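Local coordinates for protein Drep2 (Drosophila melanogaster, PDB 4D2K) that probably takes part in apoptotic DNA fragmentation, associating with identical copies of itself and forming higher-order assemblies through its ubiquitin-like CIDE domain, at residues P11-D16 against N72-L77; P48-L53 against L76-G81. All blocks are in the same frame, centred on the assembly; numbering follows the deposited sequence.

Interaction 1: P11-D16 against N72-L77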
ATOM      1  N   PRO A  11      -4.349 -11.232   1.146  1.00 36.43           N
ATOM      2  CA  PRO A  11      -5.044 -10.014   1.580  1.00 34.71           C
ATOM      3  C   PRO A  11      -4.045  -9.052   2.183  1.00 36.03           C
ATOM      4  O   PRO A  11      -3.119  -9.516   2.848  1.00 32.81           O
ATOM      5  CB  PRO A  11      -6.020 -10.513   2.643  1.00 36.98           C
ATOM      6  CG  PRO A  11      -5.385 -11.776   3.172  1.00 35.64           C
ATOM      7  CD  PRO A  11      -4.604 -12.378   2.035  1.00 38.54           C
ATOM      8  N   LEU A  12      -4.197  -7.754   1.908  1.00 35.28           N
ATOM      9  CA  LEU A  12      -3.396  -6.698   2.523  1.00 31.88           C
ATOM     10  C   LEU A  12      -4.348  -5.539   2.796  1.00 35.50           C
ATOM     11  O   LEU A  12      -5.394  -5.445   2.133  1.00 32.69           O
ATOM     12  CB  LEU A  12      -2.246  -6.259   1.603  1.00 32.34           C
ATOM     13  CG  LEU A  12      -1.190  -7.325   1.268  1.00 37.11           C
ATOM     14  CD1 LEU A  12      -0.198  -6.831   0.218  1.00 33.53           C
ATOM     15  CD2 LEU A  12      -0.487  -7.812   2.529  1.00 32.28           C
ATOM     16  N   LYS A  13      -4.011  -4.669   3.755  1.00 32.10           N
ATOM     17  CA  LYS A  13      -4.850  -3.501   4.048  1.00 36.17           C
ATOM     18  C   LYS A  13      -4.169  -2.223   3.530  1.00 39.06           C
ATOM     19  O   LYS A  13      -2.990  -1.978   3.796  1.00 36.54           O
ATOM     20  CB  LYS A  13      -5.138  -3.394   5.555  1.00 33.77           C
ATOM     21  CG  LYS A  13      -6.057  -4.528   6.119  1.00 35.98           C
ATOM     22  CD  LYS A  13      -6.041  -4.540   7.676  1.00 37.38           C
ATOM     23  CE  LYS A  13      -6.979  -5.615   8.292  1.00 36.93           C
ATOM     24  NZ  LYS A  13      -6.916  -5.665   9.802  1.00 33.05           N
ATOM     25  N   ILE A  14      -4.913  -1.385   2.824  1.00 36.97           N
ATOM     26  CA  ILE A  14      -4.318  -0.216   2.223  1.00 37.34           C
ATOM     27  C   ILE A  14      -5.128   0.996   2.658  1.00 39.80           C
ATOM     28  O   ILE A  14      -6.328   1.120   2.399  1.00 38.93           O
ATOM     29  CB  ILE A  14      -4.212  -0.345   0.670  1.00 40.24           C
ATOM     30  CG1 ILE A  14      -3.408   0.814   0.082  1.00 47.66           C
ATOM     31  CG2 ILE A  14      -5.574  -0.390   0.001  1.00 51.42           C
ATOM     32  CD1 ILE A  14      -1.904   0.665   0.236  1.00 48.41           C
ATOM     33  N   TRP A  15      -4.463   1.853   3.422  1.00 35.96           N
ATOM     34  CA  TRP A  15      -5.103   3.017   3.996  1.00 36.15           C
ATOM     35  C   TRP A  15      -4.473   4.290   3.416  1.00 38.42           C
ATOM     36  O   TRP A  15      -3.292   4.290   3.030  1.00 35.96           O
ATOM     37  CB  TRP A  15      -4.928   3.004   5.513  1.00 37.97           C
ATOM     38  CG  TRP A  15      -5.530   1.841   6.233  1.00 36.28           C
ATOM     39  CD1 TRP A  15      -6.188   0.790   5.685  1.00 37.97           C
ATOM     40  CD2 TRP A  15      -5.496   1.600   7.646  1.00 33.52           C
ATOM     41  NE1 TRP A  15      -6.586  -0.084   6.665  1.00 34.76           N
ATOM     42  CE2 TRP A  15      -6.170   0.391   7.878  1.00 35.34           C
ATOM     43  CE3 TRP A  15      -4.955   2.289   8.734  1.00 37.35           C
ATOM     44  CZ2 TRP A  15      -6.329  -0.146   9.169  1.00 36.90           C
ATOM     45  CZ3 TRP A  15      -5.107   1.745  10.016  1.00 36.13           C
ATOM     46  CH2 TRP A  15      -5.785   0.546  10.216  1.00 36.28           C
ATOM     47  N   ASP A  16      -5.198   5.407   3.458  1.00 41.20           N
ATOM     48  CA  ASP A  16      -4.628   6.630   2.903  1.00 41.05           C
ATOM     49  C   ASP A  16      -3.679   7.204   3.941  1.00 40.18           C
ATOM     50  O   ASP A  16      -3.596   6.675   5.056  1.00 38.83           O
ATOM     51  CB  ASP A  16      -5.715   7.627   2.477  1.00 39.76           C
ATOM     52  CG  ASP A  16      -6.558   8.143   3.632  1.00 40.68           C
ATOM     53  OD1 ASP A  16      -6.104   8.225   4.791  1.00 46.01           O
ATOM     54  OD2 ASP A  16      -7.727   8.443   3.370  1.00 42.33           O
ATOM     55  N   ASN A  72      -2.693  -9.273   5.562  1.00 32.87           N
ATOM     56  CA  ASN A  72      -3.348  -8.171   6.241  1.00 33.54           C
ATOM     57  C   ASN A  72      -2.411  -7.243   7.024  1.00 33.13           C
ATOM     58  O   ASN A  72      -2.832  -6.565   7.962  1.00 35.04           O
ATOM     59  CB  ASN A  72      -4.458  -8.710   7.146  1.00 32.72           C
ATOM     60  CG  ASN A  72      -5.735  -9.005   6.369  1.00 34.54           C
ATOM     61  OD1 ASN A  72      -6.210  -8.155   5.602  1.00 34.93           O
ATOM     62  ND2 ASN A  72      -6.303 -10.192   6.564  1.00 32.46           N
ATOM     63  N   THR A  73      -1.150  -7.207   6.606  1.00 32.19           N
ATOM     64  CA  THR A  73      -0.260  -6.108   6.965  1.00 37.11           C
ATOM     65  C   THR A  73      -0.921  -4.794   6.521  1.00 35.91           C
ATOM     66  O   THR A  73      -1.447  -4.711   5.399  1.00 31.52           O
ATOM     67  CB  THR A  73       1.136  -6.237   6.293  1.00 33.89           C
ATOM     68  OG1 THR A  73       1.789  -7.423   6.753  1.00 34.75           O
ATOM     69  CG2 THR A  73       2.005  -5.036   6.595  1.00 31.70           C
ATOM     70  N   VAL A  74      -0.929  -3.807   7.418  1.00 33.14           N
ATOM     71  CA  VAL A  74      -1.494  -2.487   7.119  1.00 36.89           C
ATOM     72  C   VAL A  74      -0.452  -1.586   6.444  1.00 35.39           C
ATOM     73  O   VAL A  74       0.610  -1.335   7.000  1.00 36.23           O
ATOM     74  CB  VAL A  74      -2.014  -1.785   8.391  1.00 35.52           C
ATOM     75  CG1 VAL A  74      -2.745  -0.481   8.021  1.00 33.45           C
ATOM     76  CG2 VAL A  74      -2.921  -2.709   9.175  1.00 30.79           C
ATOM     77  N   LEU A  75      -0.768  -1.129   5.240  1.00 33.95           N
ATOM     78  CA  LEU A  75       0.097  -0.280   4.425  1.00 35.63           C
ATOM     79  C   LEU A  75      -0.573   1.076   4.186  1.00 38.00           C
ATOM     80  O   LEU A  75      -1.796   1.170   4.187  1.00 37.55           O
ATOM     81  CB  LEU A  75       0.403  -0.950   3.080  1.00 35.45           C
ATOM     82  CG  LEU A  75       1.091  -2.317   3.087  1.00 36.71           C
ATOM     83  CD1 LEU A  75       1.170  -2.916   1.672  1.00 34.31           C
ATOM     84  CD2 LEU A  75       2.487  -2.192   3.710  1.00 36.62           C
ATOM     85  N   LEU A  76       0.216   2.133   4.018  1.00 38.09           N
ATOM     86  CA  LEU A  76      -0.341   3.420   3.619  1.00 37.95           C
ATOM     87  C   LEU A  76       0.115   3.705   2.205  1.00 38.95           C
ATOM     88  O   LEU A  76       1.266   3.458   1.832  1.00 39.07           O
ATOM     89  CB  LEU A  76       0.101   4.566   4.545  1.00 36.12           C
ATOM     90  CG  LEU A  76      -0.082   4.461   6.062  1.00 34.60           C
ATOM     91  CD1 LEU A  76       0.255   5.791   6.719  1.00 38.41           C
ATOM     92  CD2 LEU A  76      -1.482   4.009   6.448  1.00 35.09           C
ATOM     93  N   LEU A  77      -0.794   4.257   1.425  1.00 40.11           N
ATOM     94  CA  LEU A  77      -0.442   4.725   0.114  1.00 42.20           C
ATOM     95  C   LEU A  77      -0.235   6.234   0.252  1.00 42.29           C
ATOM     96  O   LEU A  77      -1.112   6.924   0.729  1.00 44.65           O
ATOM     97  CB  LEU A  77      -1.545   4.374  -0.880  1.00 41.08           C
ATOM     98  CG  LEU A  77      -1.299   4.444  -2.378  1.00 44.73           C
ATOM     99  CD1 LEU A  77      -2.273   3.523  -3.073  1.00 49.15           C
ATOM    100  CD2 LEU A  77      -1.527   5.854  -2.846  1.00 48.77           C
TER
HETATM  101  O   HOH W   1      -4.535  -6.612  10.284  1.00 39.19           O
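Strands 10-16 and 74-79 run parallel here, the first and last strands of the ubiquitin-like CIDE fold paired at the middle of the sheet. Four backbone bonds make the parallel ladder. K13 bonds to both neighbours of V74, its N giving to T73 O and its O taking L75 N at 2.8 Å; W15 bonds likewise to both neighbours of L76, its N giving to L75 O and its O taking L77 N. The donors of the W15 pair lie nearly along the C=O axes, whereas K13 N sits above the carbonyl plane of T73. Ahead of the ladder, N72 N reaches P11 O at 2.8 Å, almost straight at hydrogen. L76 CA adds a CH...O contact to W15 O at 3.1 Å.

The face of K13, V74 and W15 carries the aromatic contact. With V74 CG1 anti to the backbone N (chi1 -173°), this methyl stands 3.4 Å from the centroid of the six-membered ring of W15, over its face, a CH-pi contact. L76 CD2 meets W15 CB at 3.7 Å. R22 makes a cation-pi contact with the same indole. K13, extended beyond CG, lays its CD beside V74 CG2, and its NZ gives a hydrogen bond to a water at 2.6 Å, which passes one on to N72 O.

On the opposite face I14, L75 and L77 make an apolar cluster. I14 swings CD1 across to L77 CB at 3.9 Å and to L75 CB, while L12 and I14 also pack on V25 of strand 22-27.

The chemistry thus differs by face: between side chains the buried side is joined by hydrocarbon contacts, while on the other a methyl set over an indole lies beside a lysine whose charge is bridged by water to N72 O.

Interaction 2: P48-L53 against L76-G81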
ATOM      1  N   PRO A  48       2.053   8.577  -9.860  1.00 64.63           N
ATOM      2  CA  PRO A  48       2.957   7.793  -9.020  1.00 58.88           C
ATOM      3  C   PRO A  48       2.671   7.975  -7.542  1.00 57.09           C
ATOM      4  O   PRO A  48       2.162   9.016  -7.084  1.00 57.79           O
ATOM      5  CB  PRO A  48       4.342   8.344  -9.383  1.00 62.71           C
ATOM      6  CG  PRO A  48       4.075   9.631 -10.217  1.00 62.92           C
ATOM      7  CD  PRO A  48       2.610   9.905 -10.162  1.00 62.16           C
ATOM      8  N   VAL A  49       3.002   6.928  -6.799  1.00 55.67           N
ATOM      9  CA  VAL A  49       2.677   6.844  -5.385  1.00 53.40           C
ATOM     10  C   VAL A  49       3.822   6.137  -4.680  1.00 51.11           C
ATOM     11  O   VAL A  49       4.690   5.512  -5.310  1.00 50.81           O
ATOM     12  CB  VAL A  49       1.339   6.064  -5.117  1.00 52.75           C
ATOM     13  CG1 VAL A  49       0.157   6.747  -5.789  1.00 50.98           C
ATOM     14  CG2 VAL A  49       1.443   4.619  -5.608  1.00 52.03           C
ATOM     15  N   ARG A  50       3.815   6.225  -3.366  1.00 49.22           N
ATOM     16  CA  ARG A  50       4.723   5.449  -2.565  1.00 47.43           C
ATOM     17  C   ARG A  50       3.898   4.567  -1.615  1.00 45.87           C
ATOM     18  O   ARG A  50       2.795   4.922  -1.232  1.00 43.65           O
ATOM     19  CB  ARG A  50       5.666   6.401  -1.832  1.00 49.37           C
ATOM     20  CG  ARG A  50       6.700   7.014  -2.771  1.00 47.77           C
ATOM     21  CD  ARG A  50       7.318   8.290  -2.224  1.00 56.58           C
ATOM     22  NE  ARG A  50       6.296   9.294  -1.933  1.00 59.12           N
ATOM     23  CZ  ARG A  50       5.987   9.718  -0.711  1.00 66.03           C
ATOM     24  NH1 ARG A  50       6.644   9.245   0.344  1.00 66.33           N
ATOM     25  NH2 ARG A  50       5.035  10.632  -0.549  1.00 65.62           N
ATOM     26  N   VAL A  51       4.418   3.405  -1.258  1.00 43.32           N
ATOM     27  CA  VAL A  51       3.719   2.540  -0.316  1.00 43.27           C
ATOM     28  C   VAL A  51       4.597   2.362   0.908  1.00 39.89           C
ATOM     29  O   VAL A  51       5.777   2.065   0.778  1.00 41.46           O
ATOM     30  CB  VAL A  51       3.371   1.172  -0.945  1.00 44.14           C
ATOM     31  CG1 VAL A  51       2.742   0.262   0.092  1.00 45.37           C
ATOM     32  CG2 VAL A  51       2.429   1.366  -2.138  1.00 40.29           C
ATOM     33  N   VAL A  52       4.048   2.563   2.095  1.00 35.30           N
ATOM     34  CA  VAL A  52       4.871   2.407   3.279  1.00 38.26           C
ATOM     35  C   VAL A  52       4.145   1.570   4.307  1.00 39.09           C
ATOM     36  O   VAL A  52       2.927   1.457   4.270  1.00 39.59           O
ATOM     37  CB  VAL A  52       5.261   3.790   3.924  1.00 39.22           C
ATOM     38  CG1 VAL A  52       6.042   4.659   2.950  1.00 39.96           C
ATOM     39  CG2 VAL A  52       4.018   4.530   4.431  1.00 39.57           C
ATOM     40  N   LEU A  53       4.894   0.995   5.239  1.00 36.17           N
ATOM     41  CA  LEU A  53       4.285   0.284   6.351  1.00 35.20           C
ATOM     42  C   LEU A  53       3.561   1.293   7.231  1.00 38.84           C
ATOM     43  O   LEU A  53       4.060   2.397   7.467  1.00 37.52           O
ATOM     44  CB  LEU A  53       5.345  -0.453   7.166  1.00 35.25           C
ATOM     45  CG  LEU A  53       6.070  -1.638   6.532  1.00 38.59           C
ATOM     46  CD1 LEU A  53       7.033  -2.221   7.556  1.00 34.42           C
ATOM     47  CD2 LEU A  53       5.067  -2.693   6.104  1.00 35.16           C
ATOM     48  N   LEU A  76       0.216   2.133   4.018  1.00 38.09           N
ATOM     49  CA  LEU A  76      -0.341   3.420   3.619  1.00 37.95           C
ATOM     50  C   LEU A  76       0.115   3.705   2.205  1.00 38.95           C
ATOM     51  O   LEU A  76       1.266   3.458   1.832  1.00 39.07           O
ATOM     52  CB  LEU A  76       0.101   4.566   4.545  1.00 36.12           C
ATOM     53  CG  LEU A  76      -0.082   4.461   6.062  1.00 34.60           C
ATOM     54  CD1 LEU A  76       0.255   5.791   6.719  1.00 38.41           C
ATOM     55  CD2 LEU A  76      -1.482   4.009   6.448  1.00 35.09           C
ATOM     56  N   LEU A  77      -0.794   4.257   1.425  1.00 40.11           N
ATOM     57  CA  LEU A  77      -0.442   4.725   0.114  1.00 42.20           C
ATOM     58  C   LEU A  77      -0.235   6.234   0.252  1.00 42.29           C
ATOM     59  O   LEU A  77      -1.112   6.924   0.729  1.00 44.65           O
ATOM     60  CB  LEU A  77      -1.545   4.374  -0.880  1.00 41.08           C
ATOM     61  CG  LEU A  77      -1.299   4.444  -2.378  1.00 44.73           C
ATOM     62  CD1 LEU A  77      -2.273   3.523  -3.073  1.00 49.15           C
ATOM     63  CD2 LEU A  77      -1.527   5.854  -2.846  1.00 48.77           C
ATOM     64  N   LEU A  78       0.934   6.728  -0.131  1.00 41.37           N
ATOM     65  CA  LEU A  78       1.253   8.158  -0.077  1.00 49.55           C
ATOM     66  C   LEU A  78       1.316   8.729  -1.474  1.00 51.56           C
ATOM     67  O   LEU A  78       2.046   8.211  -2.328  1.00 51.28           O
ATOM     68  CB  LEU A  78       2.611   8.401   0.594  1.00 47.57           C
ATOM     69  CG  LEU A  78       2.817   7.793   1.977  1.00 47.40           C
ATOM     70  CD1 LEU A  78       4.216   8.074   2.489  1.00 44.56           C
ATOM     71  CD2 LEU A  78       1.769   8.307   2.938  1.00 45.60           C
ATOM     72  N   ARG A  79       0.550   9.777  -1.724  1.00 52.40           N
ATOM     73  CA  ARG A  79       0.647  10.474  -3.004  1.00 55.55           C
ATOM     74  C   ARG A  79       1.143  11.902  -2.796  1.00 59.01           C
ATOM     75  O   ARG A  79       1.176  12.396  -1.665  1.00 57.84           O
ATOM     76  CB  ARG A  79      -0.701  10.476  -3.718  1.00 57.55           C
ATOM     77  CG  ARG A  79      -1.896  10.676  -2.786  1.00 58.13           C
ATOM     78  CD  ARG A  79      -3.216  10.574  -3.534  1.00 55.08           C
ATOM     79  NE  ARG A  79      -3.169  11.312  -4.793  1.00 60.78           N
ATOM     80  CZ  ARG A  79      -4.232  11.573  -5.546  1.00 65.65           C
ATOM     81  NH1 ARG A  79      -5.434  11.177  -5.152  1.00 58.61           N
ATOM     82  NH2 ARG A  79      -4.098  12.249  -6.679  1.00 72.48           N
ATOM     83  N   GLN A  80       1.550  12.541  -3.889  1.00 61.05           N
ATOM     84  CA  GLN A  80       1.817  13.984  -3.922  1.00 65.96           C
ATOM     85  C   GLN A  80       2.406  14.624  -2.672  1.00 65.84           C
ATOM     86  O   GLN A  80       1.754  15.488  -2.072  1.00 65.91           O
ATOM     87  CB  GLN A  80       0.510  14.737  -4.213  1.00 67.05           C
ATOM     88  CG  GLN A  80      -0.023  14.668  -5.636  1.00 66.78           C
ATOM     89  CD  GLN A  80      -1.241  15.556  -5.806  1.00 72.79           C
ATOM     90  OE1 GLN A  80      -1.899  15.921  -4.822  1.00 73.85           O
ATOM     91  NE2 GLN A  80      -1.540  15.925  -7.048  1.00 70.94           N
ATOM     92  N   GLY A  81       3.587  14.205  -2.242  1.00 60.99           N
ATOM     93  CA  GLY A  81       4.201  14.883  -1.112  1.00 60.47           C
ATOM     94  C   GLY A  81       3.718  14.528   0.273  1.00 55.83           C
ATOM     95  O   GLY A  81       4.176  15.113   1.234  1.00 55.74           O
TER
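Strand 49-53 pairs antiparallel with strand 74-79 in the mixed ubiquitin-like sheet. R50 with L78 and V52 with L76 are hydrogen-bonded pairs, each closed by two backbone bonds; L78 N to R50 O, at 2.8 Å, is the straightest of the four. V51 with L77 is the non-hydrogen-bonded pair between them.

R50 makes the most elaborate side-chain contact. Its CB stands 4.1 Å from L78 O, the carbonyl that accepts R50 N. CG is anti to the carbonyl carbon, and the bend at chi3 (-57°) brings the guanidinium back over L78. CZ then lies 3.9 Å from L78 CB, which sits over one face of the flat group. NH1 rests on L78 CD1 at 3.4 Å, and NH2 comes to L78 CB while hydrogen-bonding to E82 O just beyond the segment. The leucine therefore supports the charged group from one face as a carbonyl of the following loop holds its tip.

L78 CD1 also meets V52 CG1, so one methyl touches both neighbours on that face. The other face turns toward helix 30-40, with V49 and V51 both packing on L34. R79 leads its tip away to a salt bridge with E47. Across the strands on this helix side, V49 CG1 touches L77 CD2 at 3.5 Å.

In the fold
Interactions 1 and 2 are the two flanks of one strand: 74-79 pairs in parallel with 10-16 and antiparallel with 49-53, and L76 and L77 serve both. Their centres lie 11 Å apart. L76 offers its N and O to V52, while the N of L77 turns the other way to W15. The side chains of the two contacts merge on the helix-facing side, where L75 CD1 lies 3.9 Å from V51 CG1; L75 CD2 also meets L53 CD2 at 3.6 Å. Strands 22-27 and 59-60 lie outside these three. Together the contacts form the centre of the mixed sheet of a CIDE domain, a module that builds higher-order assemblies.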